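Local coordinates for single-strand DNA-binding protein (Agrobacterium tumefaciens, PDB 3BTP) that binds single-stranded DNA regardless of sequence and mediates nuclear uptake of the transferred T-DNA strand during plant transformation, at residues A451-A456 / R462-L467; V480-R485 / S510-L515; A348-M353 / N404-P409; V369-L374 / V427-S432; T384-L387 / K391-D394. All blocks are in the same frame, centred on the assembly; numbering follows the deposited sequence.

Contact 1. Residues A451-A456 / R462-L467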
# COMPACT_ATOMS: atom_id res chain seq x y z
N ALA A 451 -2.92 5.72 -23.91
CA ALA A 451 -4.20 6.27 -23.48
C ALA A 451 -4.27 7.84 -23.54
O ALA A 451 -3.27 8.55 -23.31
CB ALA A 451 -4.50 5.80 -22.10
N ALA A 452 -5.46 8.36 -23.86
CA ALA A 452 -5.66 9.81 -24.00
C ALA A 452 -5.66 10.58 -22.65
O ALA A 452 -5.33 11.72 -22.59
CB ALA A 452 -6.97 10.08 -24.77
N VAL A 453 -5.99 9.88 -21.58
CA VAL A 453 -6.05 10.45 -20.25
C VAL A 453 -5.45 9.39 -19.36
O VAL A 453 -5.67 8.20 -19.58
CB VAL A 453 -7.48 10.67 -19.81
CG1 VAL A 453 -7.54 11.21 -18.34
CG2 VAL A 453 -8.25 11.54 -20.79
N ILE A 454 -4.60 9.82 -18.43
CA ILE A 454 -4.26 9.00 -17.31
C ILE A 454 -4.58 9.66 -15.96
O ILE A 454 -4.53 10.85 -15.83
CB ILE A 454 -2.81 8.39 -17.44
CG1 ILE A 454 -1.73 9.44 -17.43
CG2 ILE A 454 -2.71 7.53 -18.74
CD1 ILE A 454 -0.40 8.82 -17.52
N VAL A 455 -4.88 8.87 -14.95
CA VAL A 455 -5.31 9.41 -13.70
C VAL A 455 -4.46 8.88 -12.55
O VAL A 455 -4.37 7.69 -12.41
CB VAL A 455 -6.88 9.09 -13.42
CG1 VAL A 455 -7.30 9.70 -12.08
CG2 VAL A 455 -7.78 9.65 -14.60
N ALA A 456 -3.93 9.77 -11.70
CA ALA A 456 -3.13 9.40 -10.56
C ALA A 456 -3.98 8.87 -9.40
O ALA A 456 -4.98 9.43 -9.05
CB ALA A 456 -2.25 10.60 -10.11
N ARG A 462 -3.65 5.41 -13.78
CA ARG A 462 -4.59 4.51 -14.42
C ARG A 462 -5.39 5.21 -15.53
O ARG A 462 -5.60 6.42 -15.52
CB ARG A 462 -5.53 3.95 -13.35
CG ARG A 462 -4.84 3.26 -12.17
CD ARG A 462 -4.06 1.96 -12.47
NE ARG A 462 -4.78 0.95 -13.30
CZ ARG A 462 -5.59 0.02 -12.77
NH1 ARG A 462 -5.79 -0.05 -11.49
NH2 ARG A 462 -6.22 -0.86 -13.52
N GLU A 463 -5.76 4.45 -16.53
CA GLU A 463 -6.73 4.83 -17.53
C GLU A 463 -8.09 5.04 -16.90
O GLU A 463 -8.46 4.41 -15.91
CB GLU A 463 -6.79 3.74 -18.62
CG GLU A 463 -5.53 3.65 -19.45
CD GLU A 463 -5.76 2.98 -20.82
OE1 GLU A 463 -6.92 3.13 -21.33
OE2 GLU A 463 -4.76 2.35 -21.40
N VAL A 464 -8.86 5.95 -17.48
CA VAL A 464 -10.17 6.29 -16.89
C VAL A 464 -11.12 5.05 -16.72
O VAL A 464 -11.71 4.87 -15.63
CB VAL A 464 -10.87 7.40 -17.68
CG1 VAL A 464 -12.26 7.64 -17.14
CG2 VAL A 464 -10.04 8.68 -17.70
N PRO A 465 -11.33 4.24 -17.80
CA PRO A 465 -12.18 3.03 -17.63
C PRO A 465 -11.73 1.97 -16.62
O PRO A 465 -12.49 1.05 -16.38
CB PRO A 465 -12.22 2.40 -19.03
CG PRO A 465 -11.13 3.07 -19.81
CD PRO A 465 -10.92 4.43 -19.22
N ASP A 466 -10.53 2.11 -16.05
CA ASP A 466 -10.05 1.22 -15.01
C ASP A 466 -10.43 1.70 -13.62
O ASP A 466 -10.22 0.98 -12.64
CB ASP A 466 -8.55 1.05 -15.11
CG ASP A 466 -8.16 -0.13 -15.94
OD1 ASP A 466 -9.03 -1.03 -16.06
OD2 ASP A 466 -7.00 -0.19 -16.46
N LEU A 467 -10.93 2.92 -13.51
CA LEU A 467 -11.27 3.41 -12.17
C LEU A 467 -12.73 3.05 -11.87
O LEU A 467 -13.59 3.11 -12.76
CB LEU A 467 -11.07 4.91 -12.03
CG LEU A 467 -9.73 5.56 -12.36
CD1 LEU A 467 -9.95 7.09 -12.37
CD2 LEU A 467 -8.72 5.18 -11.35
O HOH W 1 -8.12 7.00 -19.87
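Val455 lays its CG1 methyl on CD1 of Leu467, 3.7 Å away, and turns CG2 toward CG2 of Val464. The segments belong to a beta hairpin. Strand 453-456 runs antiparallel to strand 460-462 within the closed barrel of this half of the protein. Val455 and Arg462 are the hydrogen-bonded pair. Val455 N reaches Arg462 O at 2.6 Å, and Arg462 N reaches Val455 O at 2.8 Å, the straighter bond of the two at 169°. Arg462 O also receives a CA-H contact from Ile454. Residues 464-466 form a short 3-10 turn, which brings Val464 and Leu467 to Val455. Val453 joins them because its CG1 stands opposite the backbone N (chi1 177°), and it meets Val464 CG2 at 3.6 Å. Helix 510-515 also packs on Val453. Glu463 runs past Ala451, and its carboxylate oxygen OE2 bonds to Asp366 N. Arg462 NH2 makes a salt bridge to Asp466 OD2 within its own segment; the hydrogen bond in it is weak. Where the backbones part, a water bridges them: it donates to Val453 O and accepts from Val464 N, each at 2.7 Å.

Contact 2. Residues V480-R485 / S510-L515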
# COMPACT_ATOMS: atom_id res chain seq x y z
N VAL A 480 -5.50 14.42 -12.94
CA VAL A 480 -5.82 14.11 -14.31
C VAL A 480 -4.80 14.68 -15.30
O VAL A 480 -4.48 15.82 -15.25
CB VAL A 480 -7.24 14.60 -14.62
CG1 VAL A 480 -7.62 14.34 -16.08
CG2 VAL A 480 -8.25 13.91 -13.67
N LEU A 481 -4.27 13.82 -16.16
CA LEU A 481 -3.23 14.14 -17.14
C LEU A 481 -3.75 13.74 -18.52
O LEU A 481 -4.35 12.70 -18.71
CB LEU A 481 -1.93 13.33 -16.86
CG LEU A 481 -1.17 13.61 -15.53
CD1 LEU A 481 -0.76 12.33 -14.88
CD2 LEU A 481 0.04 14.42 -15.83
N ILE A 482 -3.42 14.59 -19.48
CA ILE A 482 -3.96 14.59 -20.81
C ILE A 482 -2.83 14.29 -21.78
O ILE A 482 -1.73 14.88 -21.66
CB ILE A 482 -4.64 15.95 -21.14
CG1 ILE A 482 -5.54 16.41 -19.96
CG2 ILE A 482 -5.46 15.85 -22.49
CD1 ILE A 482 -6.82 15.52 -19.78
N ALA A 483 -3.07 13.36 -22.69
CA ALA A 483 -2.09 13.09 -23.76
C ALA A 483 -2.08 14.26 -24.71
O ALA A 483 -3.05 14.46 -25.43
CB ALA A 483 -2.41 11.78 -24.55
N ASP A 484 -0.97 14.98 -24.73
CA ASP A 484 -0.84 16.17 -25.53
C ASP A 484 -0.75 15.90 -27.03
O ASP A 484 -0.40 14.80 -27.48
CB ASP A 484 0.40 16.99 -25.06
CG ASP A 484 0.36 17.31 -23.57
OD1 ASP A 484 -0.73 17.65 -23.04
OD2 ASP A 484 1.40 17.20 -22.92
N ARG A 485 -1.04 16.96 -27.79
CA ARG A 485 -1.04 16.95 -29.21
C ARG A 485 -0.35 18.24 -29.63
O ARG A 485 -0.51 19.26 -28.96
CB ARG A 485 -2.48 16.86 -29.75
CG ARG A 485 -2.93 15.50 -29.86
CD ARG A 485 -4.22 15.42 -30.45
NE ARG A 485 -4.86 14.14 -30.19
CZ ARG A 485 -4.80 13.03 -30.96
NH1 ARG A 485 -4.09 12.96 -32.07
NH2 ARG A 485 -5.46 11.96 -30.57
N SER A 510 -10.18 16.10 -28.36
CA SER A 510 -11.52 15.52 -28.31
C SER A 510 -11.57 14.09 -27.72
O SER A 510 -12.48 13.76 -26.94
CB SER A 510 -12.25 15.66 -29.67
OG SER A 510 -11.40 15.32 -30.77
N ASP A 511 -10.56 13.27 -28.02
CA ASP A 511 -10.45 11.94 -27.35
C ASP A 511 -10.42 12.06 -25.81
O ASP A 511 -11.22 11.43 -25.11
CB ASP A 511 -9.29 11.07 -27.93
CG ASP A 511 -7.90 11.67 -27.75
OD1 ASP A 511 -7.73 12.62 -26.99
OD2 ASP A 511 -6.93 11.15 -28.37
N ALA A 512 -9.56 12.97 -25.31
CA ALA A 512 -9.49 13.30 -23.89
C ALA A 512 -10.81 13.83 -23.35
O ALA A 512 -11.27 13.48 -22.24
CB ALA A 512 -8.37 14.28 -23.67
N ALA A 513 -11.41 14.72 -24.15
CA ALA A 513 -12.62 15.44 -23.76
C ALA A 513 -13.79 14.48 -23.57
O ALA A 513 -14.46 14.57 -22.53
CB ALA A 513 -12.96 16.54 -24.78
N GLN A 514 -14.00 13.53 -24.49
CA GLN A 514 -15.05 12.53 -24.28
C GLN A 514 -14.86 11.49 -23.17
O GLN A 514 -15.85 10.97 -22.65
CB GLN A 514 -15.57 11.89 -25.59
CG GLN A 514 -14.71 10.88 -26.33
CD GLN A 514 -15.23 10.66 -27.81
OE1 GLN A 514 -16.07 11.44 -28.32
NE2 GLN A 514 -14.70 9.63 -28.49
N LEU A 515 -13.62 11.20 -22.76
CA LEU A 515 -13.40 10.28 -21.66
C LEU A 515 -13.74 10.95 -20.36
O LEU A 515 -14.16 10.29 -19.40
CB LEU A 515 -11.94 9.82 -21.60
CG LEU A 515 -11.46 8.69 -22.49
CD1 LEU A 515 -9.95 8.64 -22.45
CD2 LEU A 515 -12.03 7.33 -22.03
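Asp511 OD2 is gripped by two arginines. Arg485 NH2 comes across from the strand at 2.8 Å, and Arg491 adds a second salt bridge through its NH1. The Arg485 bond is moderately bent, with an N-H...O angle of 152°. The oxygen lies almost in the guanidinium plane, at its edge. Seen from the aspartate the geometry differs. The nitrogen stands well above the carboxylate plane, and the two flat groups are turned 44° against each other. Arg485 gets there with a chain extended from CG to NE, and its other terminal nitrogen, NH1, bonds to Gly489 O. Two arginines on one oxygen would probably stabilise the charged carboxylate. The other oxygen, OD1, turns back to Ala512 N in a weak bond within the helix. Asp511 CG sits between the backbone N and the carbonyl carbon (chi1 62°), which keeps the carboxylate close to that backbone. In the fold, helix 510-515 packs against the barrel wall near the C-terminal end of the modelled chain. Strand 480-485 pairs there with strands 453-456 and 494-497. The apolar part of the contact is small. Ile482 CG2 meets Ala512 CB at 3.5 Å, and the short alanine side chain lets the helix come near the strand, with Ile482 CA and Ala512 CA 6.5 Å apart. Pro509 and helix 498-503 also pack on Ile482.

Contact 3. Residues A348-M353 / N404-P409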
# COMPACT_ATOMS: atom_id res chain seq x y z
N ALA A 348 7.77 10.93 -9.36
CA ALA A 348 8.92 11.44 -10.09
C ALA A 348 9.21 10.73 -11.42
O ALA A 348 9.61 11.37 -12.42
CB ALA A 348 10.14 11.45 -9.19
N ALA A 349 8.99 9.42 -11.42
CA ALA A 349 9.16 8.59 -12.57
C ALA A 349 8.14 7.45 -12.44
O ALA A 349 7.85 7.05 -11.33
CB ALA A 349 10.59 8.06 -12.61
N THR A 350 7.70 6.90 -13.57
CA THR A 350 6.67 5.91 -13.64
C THR A 350 7.12 4.84 -14.69
O THR A 350 7.86 5.18 -15.64
CB THR A 350 5.36 6.74 -14.00
OG1 THR A 350 4.47 6.90 -12.83
CG2 THR A 350 4.70 6.34 -15.19
N VAL A 351 6.67 3.57 -14.55
CA VAL A 351 6.91 2.56 -15.59
C VAL A 351 5.57 1.94 -15.99
O VAL A 351 4.76 1.61 -15.08
CB VAL A 351 7.96 1.46 -15.17
CG1 VAL A 351 7.48 0.57 -13.98
CG2 VAL A 351 8.31 0.57 -16.36
N ASN A 352 5.35 1.80 -17.31
CA ASN A 352 4.21 1.15 -17.83
C ASN A 352 4.33 -0.40 -17.77
O ASN A 352 5.21 -0.98 -18.41
CB ASN A 352 3.95 1.58 -19.30
CG ASN A 352 2.54 1.19 -19.78
OD1 ASN A 352 1.67 0.78 -19.00
ND2 ASN A 352 2.30 1.36 -21.03
N MET A 353 3.47 -1.01 -16.98
CA MET A 353 3.47 -2.43 -16.65
C MET A 353 2.29 -3.07 -17.34
O MET A 353 2.16 -4.28 -17.33
CB MET A 353 3.39 -2.65 -15.14
CG MET A 353 4.59 -2.12 -14.40
SD MET A 353 5.12 -2.51 -12.69
CE MET A 353 4.97 -4.32 -12.62
N ASN A 404 4.23 19.21 -13.73
CA ASN A 404 2.92 19.15 -14.44
C ASN A 404 2.86 18.26 -15.66
O ASN A 404 1.81 18.03 -16.20
CB ASN A 404 2.49 20.55 -14.90
CG ASN A 404 2.13 21.43 -13.75
OD1 ASN A 404 2.49 22.60 -13.77
ND2 ASN A 404 1.46 20.88 -12.71
N ARG A 405 4.02 17.82 -16.09
CA ARG A 405 4.12 17.11 -17.31
C ARG A 405 5.02 15.87 -17.19
O ARG A 405 6.10 15.98 -16.68
CB ARG A 405 4.78 18.05 -18.34
CG ARG A 405 4.95 17.36 -19.72
CD ARG A 405 5.30 18.44 -20.79
NE ARG A 405 4.13 19.24 -21.18
CZ ARG A 405 4.19 20.22 -22.09
NH1 ARG A 405 5.34 20.49 -22.66
NH2 ARG A 405 3.12 20.90 -22.45
N TYR A 406 4.60 14.77 -17.79
CA TYR A 406 5.46 13.60 -18.09
C TYR A 406 5.98 13.53 -19.51
O TYR A 406 5.29 13.85 -20.48
CB TYR A 406 4.76 12.26 -17.79
CG TYR A 406 4.60 11.97 -16.30
CD1 TYR A 406 3.35 12.10 -15.70
CD2 TYR A 406 5.69 11.47 -15.53
CE1 TYR A 406 3.14 11.76 -14.32
CE2 TYR A 406 5.54 11.13 -14.13
CZ TYR A 406 4.24 11.32 -13.55
OH TYR A 406 4.01 11.05 -12.23
N MET A 407 7.23 13.08 -19.60
CA MET A 407 7.90 12.91 -20.88
C MET A 407 8.86 11.74 -20.79
O MET A 407 9.19 11.27 -19.70
CB MET A 407 8.63 14.23 -21.29
CG MET A 407 9.80 14.65 -20.43
SD MET A 407 10.42 16.34 -20.59
CE MET A 407 9.22 17.22 -19.58
N SER A 408 9.30 11.24 -21.93
CA SER A 408 10.44 10.30 -21.93
C SER A 408 11.69 10.85 -21.24
O SER A 408 11.93 12.04 -21.14
CB SER A 408 10.79 9.84 -23.38
OG SER A 408 11.47 10.90 -24.02
N PRO A 409 12.52 9.93 -20.75
CA PRO A 409 13.81 10.32 -20.18
C PRO A 409 14.78 11.04 -21.14
O PRO A 409 15.44 12.01 -20.72
CB PRO A 409 14.40 8.96 -19.69
CG PRO A 409 13.19 8.04 -19.63
CD PRO A 409 12.25 8.48 -20.65
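Tyr406 points its ring at Thr350 across the interior of a closed antiparallel barrel. Strands 349-352 and 405-407 are not neighbours in this sheet. Strand 396-399 lies between them, so the two segments meet through side chains and not through paired backbones. The tyrosine does most of the bridging. Its CG lies opposite the carbonyl carbon and beside the backbone N (chi1 -72°), and its chi2 of 106° sets the ring steeply to the side-chain stem. This carries the hydroxyl across to the start of the other strand. There Tyr406 OH hydrogen-bonds to Pro347 O, just before segment 348-353, which gives the buried hydroxyl a partner. Thr350 also directs its side chain toward this ring. Its chi1 of -105° lies well away from a staggered value. The contact is loose, and the threonine approaches the ring obliquely. Phe346, Gln397 and Leu399 pack on the same tyrosine, so a loop residue and strand 396-399 also line the ring. Thr350 in turn touches Gln397 and His368, on the strands that flank its own. The nearest approaches between the segments stay long: Thr350 OG1 is 4.2 Å from Tyr406 OH, and Ala348 O is 4.4 Å from Tyr406 CE2.

Contact 4. Residues V369-L374 / V427-S432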
# COMPACT_ATOMS: atom_id res chain seq x y z
N VAL A 369 3.39 2.56 -12.98
CA VAL A 369 3.56 2.35 -11.60
C VAL A 369 4.76 3.18 -11.26
O VAL A 369 5.78 3.18 -11.99
CB VAL A 369 3.72 0.81 -11.23
CG1 VAL A 369 4.21 0.63 -9.81
CG2 VAL A 369 2.36 0.02 -11.44
N SER A 370 4.64 3.90 -10.17
CA SER A 370 5.76 4.67 -9.62
C SER A 370 7.04 3.83 -9.53
O SER A 370 7.04 2.75 -8.96
CB SER A 370 5.36 5.11 -8.23
OG SER A 370 6.43 5.75 -7.62
N VAL A 371 8.13 4.35 -10.04
CA VAL A 371 9.43 3.69 -9.95
C VAL A 371 10.02 3.55 -8.54
O VAL A 371 10.57 2.52 -8.19
CB VAL A 371 10.46 4.42 -10.94
CG1 VAL A 371 11.90 4.02 -10.70
CG2 VAL A 371 10.03 4.23 -12.47
N ASP A 372 10.00 4.63 -7.78
CA ASP A 372 10.29 4.66 -6.38
C ASP A 372 9.58 3.57 -5.54
O ASP A 372 10.22 2.83 -4.78
CB ASP A 372 9.88 6.03 -5.87
CG ASP A 372 10.02 6.15 -4.36
OD1 ASP A 372 11.18 6.15 -3.90
OD2 ASP A 372 8.96 6.19 -3.63
N TYR A 373 8.26 3.51 -5.63
CA TYR A 373 7.48 2.40 -5.07
C TYR A 373 8.09 1.02 -5.42
O TYR A 373 8.37 0.18 -4.56
CB TYR A 373 5.99 2.50 -5.54
CG TYR A 373 5.10 1.47 -4.93
CD1 TYR A 373 4.52 1.66 -3.65
CD2 TYR A 373 4.87 0.28 -5.57
CE1 TYR A 373 3.68 0.68 -3.05
CE2 TYR A 373 4.08 -0.72 -4.98
CZ TYR A 373 3.51 -0.52 -3.73
OH TYR A 373 2.72 -1.55 -3.26
N LEU A 374 8.26 0.78 -6.70
CA LEU A 374 8.81 -0.45 -7.15
C LEU A 374 10.21 -0.77 -6.61
O LEU A 374 10.44 -1.87 -6.08
CB LEU A 374 8.76 -0.49 -8.67
CG LEU A 374 8.88 -1.79 -9.44
CD1 LEU A 374 7.73 -2.82 -9.15
CD2 LEU A 374 8.98 -1.43 -10.95
N VAL A 427 15.58 9.06 -7.92
CA VAL A 427 14.68 7.93 -8.09
C VAL A 427 15.39 6.57 -8.22
O VAL A 427 14.76 5.53 -8.09
CB VAL A 427 13.65 8.21 -9.24
CG1 VAL A 427 14.19 7.70 -10.61
CG2 VAL A 427 12.32 7.60 -8.86
N GLY A 428 16.70 6.57 -8.48
CA GLY A 428 17.47 5.33 -8.62
C GLY A 428 17.54 4.71 -10.01
O GLY A 428 17.78 3.53 -10.17
N LEU A 429 17.38 5.54 -11.04
CA LEU A 429 17.50 5.07 -12.41
C LEU A 429 18.84 5.52 -12.98
O LEU A 429 19.39 6.59 -12.57
CB LEU A 429 16.31 5.55 -13.28
CG LEU A 429 14.95 4.86 -13.00
CD1 LEU A 429 13.91 5.52 -13.79
CD2 LEU A 429 14.91 3.36 -13.30
N PRO A 430 19.41 4.69 -13.89
CA PRO A 430 20.69 5.10 -14.52
C PRO A 430 20.46 6.12 -15.67
O PRO A 430 19.53 5.96 -16.45
CB PRO A 430 21.29 3.78 -15.00
CG PRO A 430 19.99 2.95 -15.40
CD PRO A 430 18.94 3.36 -14.36
N VAL A 431 21.29 7.16 -15.70
CA VAL A 431 21.30 8.21 -16.71
C VAL A 431 21.44 7.78 -18.19
O VAL A 431 21.06 8.53 -19.10
CB VAL A 431 22.32 9.29 -16.32
CG1 VAL A 431 21.92 9.93 -14.96
CG2 VAL A 431 23.77 8.69 -16.32
N SER A 432 21.92 6.56 -18.44
CA SER A 432 21.92 5.93 -19.79
C SER A 432 20.52 5.86 -20.49
O SER A 432 20.43 5.86 -21.72
CB SER A 432 22.49 4.51 -19.66
OG SER A 432 21.50 3.55 -19.25
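Gly428, with its positive phi of 89°, turns the chain so that the residues before and after it, Val427 and Leu429, both pack on one valine, Val371. It is the C-prime residue of a Schellman motif that ends helix 417-427. Leu429 N returns to Met424 O, and Gly428 N to Asp425 O. Glycine suits this positive phi because it has no CB to meet the carbonyl O of Val427. Val371 opens the facing helix, 371-377, directly after Ser370 at its N-cap. Its CG1 points opposite the backbone N (chi1 167°) and meets the end of Leu429 tip to tip, with CG at 3.9 Å. CD1 and CD2 of the leucine lie almost as near, so the methyl rests against the whole fork. Val371 CG1 is also 4.0 Å from Val427 CG2, roughly at right angles to the direction of Leu429. That same CG2 methyl lies 3.9 Å from Asp372 N, in the first turn of the helix. The Asp372 carboxylate takes no part in this packing and pairs with Arg325. Ala349 of the barrel and Leu387 of helix 382-388 extend the apolar surroundings. No hydrogen bond joins the two segments. Between them the contact is mainly apolar packing, so it has little directional bonding.

Contact 5. Residues T384-L387 / K391-D394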
# COMPACT_ATOMS: atom_id res chain seq x y z
N THR A 384 12.12 -4.23 -11.47
CA THR A 384 13.12 -3.42 -10.75
C THR A 384 14.52 -3.69 -11.26
O THR A 384 15.30 -2.79 -11.44
CB THR A 384 13.15 -3.77 -9.24
OG1 THR A 384 11.91 -3.44 -8.63
CG2 THR A 384 14.30 -3.05 -8.48
N GLN A 385 14.87 -4.95 -11.42
CA GLN A 385 16.24 -5.26 -11.79
C GLN A 385 16.51 -4.87 -13.27
O GLN A 385 17.55 -4.34 -13.55
CB GLN A 385 16.48 -6.74 -11.55
CG GLN A 385 16.41 -7.11 -10.10
CD GLN A 385 17.78 -7.35 -9.61
OE1 GLN A 385 18.67 -6.54 -9.91
NE2 GLN A 385 18.02 -8.52 -8.96
N ALA A 386 15.58 -5.14 -14.18
CA ALA A 386 15.71 -4.61 -15.56
C ALA A 386 15.87 -3.07 -15.61
O ALA A 386 16.72 -2.56 -16.38
CB ALA A 386 14.49 -5.08 -16.47
N LEU A 387 15.05 -2.33 -14.82
CA LEU A 387 15.15 -0.84 -14.73
C LEU A 387 16.51 -0.34 -14.25
O LEU A 387 17.00 0.69 -14.72
CB LEU A 387 14.03 -0.23 -13.85
CG LEU A 387 12.59 -0.31 -14.41
CD1 LEU A 387 11.49 -0.17 -13.32
CD2 LEU A 387 12.34 0.67 -15.52
N LYS A 391 17.21 -1.10 -18.80
CA LYS A 391 16.24 -1.69 -19.77
C LYS A 391 14.81 -1.11 -19.53
O LYS A 391 14.56 -0.44 -18.52
CB LYS A 391 16.21 -3.22 -19.68
CG LYS A 391 17.62 -3.90 -19.88
CD LYS A 391 17.72 -5.14 -18.99
CE LYS A 391 18.69 -6.15 -19.54
NZ LYS A 391 20.04 -5.77 -19.03
N LEU A 392 13.92 -1.37 -20.46
CA LEU A 392 12.52 -0.98 -20.36
C LEU A 392 12.37 0.58 -20.35
O LEU A 392 11.39 1.07 -19.87
CB LEU A 392 11.89 -1.62 -19.09
CG LEU A 392 11.96 -3.14 -18.74
CD1 LEU A 392 11.24 -3.47 -17.45
CD2 LEU A 392 11.38 -3.99 -19.84
N TRP A 393 13.36 1.31 -20.87
CA TRP A 393 13.36 2.76 -20.95
C TRP A 393 12.27 3.26 -21.86
O TRP A 393 11.90 4.45 -21.74
CB TRP A 393 14.72 3.30 -21.46
CG TRP A 393 15.22 2.60 -22.72
CD1 TRP A 393 16.12 1.58 -22.76
CD2 TRP A 393 14.79 2.79 -24.10
NE1 TRP A 393 16.33 1.15 -24.06
CE2 TRP A 393 15.53 1.87 -24.90
CE3 TRP A 393 13.92 3.70 -24.74
CZ2 TRP A 393 15.42 1.82 -26.33
CZ3 TRP A 393 13.78 3.64 -26.14
CH2 TRP A 393 14.52 2.69 -26.92
N ASP A 394 11.76 2.43 -22.79
CA ASP A 394 10.65 2.88 -23.61
C ASP A 394 9.27 2.79 -22.88
O ASP A 394 8.23 3.21 -23.41
CB ASP A 394 10.56 2.12 -24.92
CG ASP A 394 10.09 0.71 -24.69
OD1 ASP A 394 10.84 -0.05 -23.98
OD2 ASP A 394 9.00 0.36 -25.22
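Ala386 CB packs against Leu392 at the close side of this contact, with CD1 at 3.8 Å and CG almost as near. Leu387 adds to it from the buried face of the helix. Its CD2 lies 4.3 Å from Leu392 CB and also approaches Lys391 O. Leu392 has a positive phi of 65°, and at this bend its side chain points back to the helix. A second protein chain packs an apolar side chain on Leu392. One backbone bond joins the segments, from Lys391 N to Ala386 O. It is 2.9 Å long and bent to 148°, with the donor tilted 31° from the carbonyl plane. It reaches back from beyond the helix to a carbonyl in its last turn. Lys391 lays the start of its aliphatic chain over the same carbonyl, CB lying 3.4 Å from Ala386 O.

The solvent side is looser. There the exposed end of Lys391 leaves the contact. Bends at chi2 and chi4 lead its amine away, to a salt bridge with Glu389 in the turn itself. In the fold, the turn links helix 382-388 to strand 396-399 of the barrel. Leu387 carries the helix onto Leu374 of helix 371-377 and onto Leu429, in the loop that follows helix 417-427.

Overall arrangement
All five contacts lie in the C-terminal half of the modelled chain, around one closed antiparallel barrel. Contact 3 opens first, at strand 349-352, and closes at 404-409. Contact 4 opens inside that span at 369-374 and closes at 427-432, so the two cross. Contact 5, a short turn, is nested inside both. Contacts 3 and 4 also meet directly, because strands 349-352 and 367-370 pair, and contact 5 packs its helix on contact 4. Contact 1 then closes a hairpin. Contact 2 follows it in series, bringing the last helix onto the barrel. Strands 453-456 and 480-485 pair, which joins contacts 1 and 2, while Leu481 touches Tyr406 of contact 3.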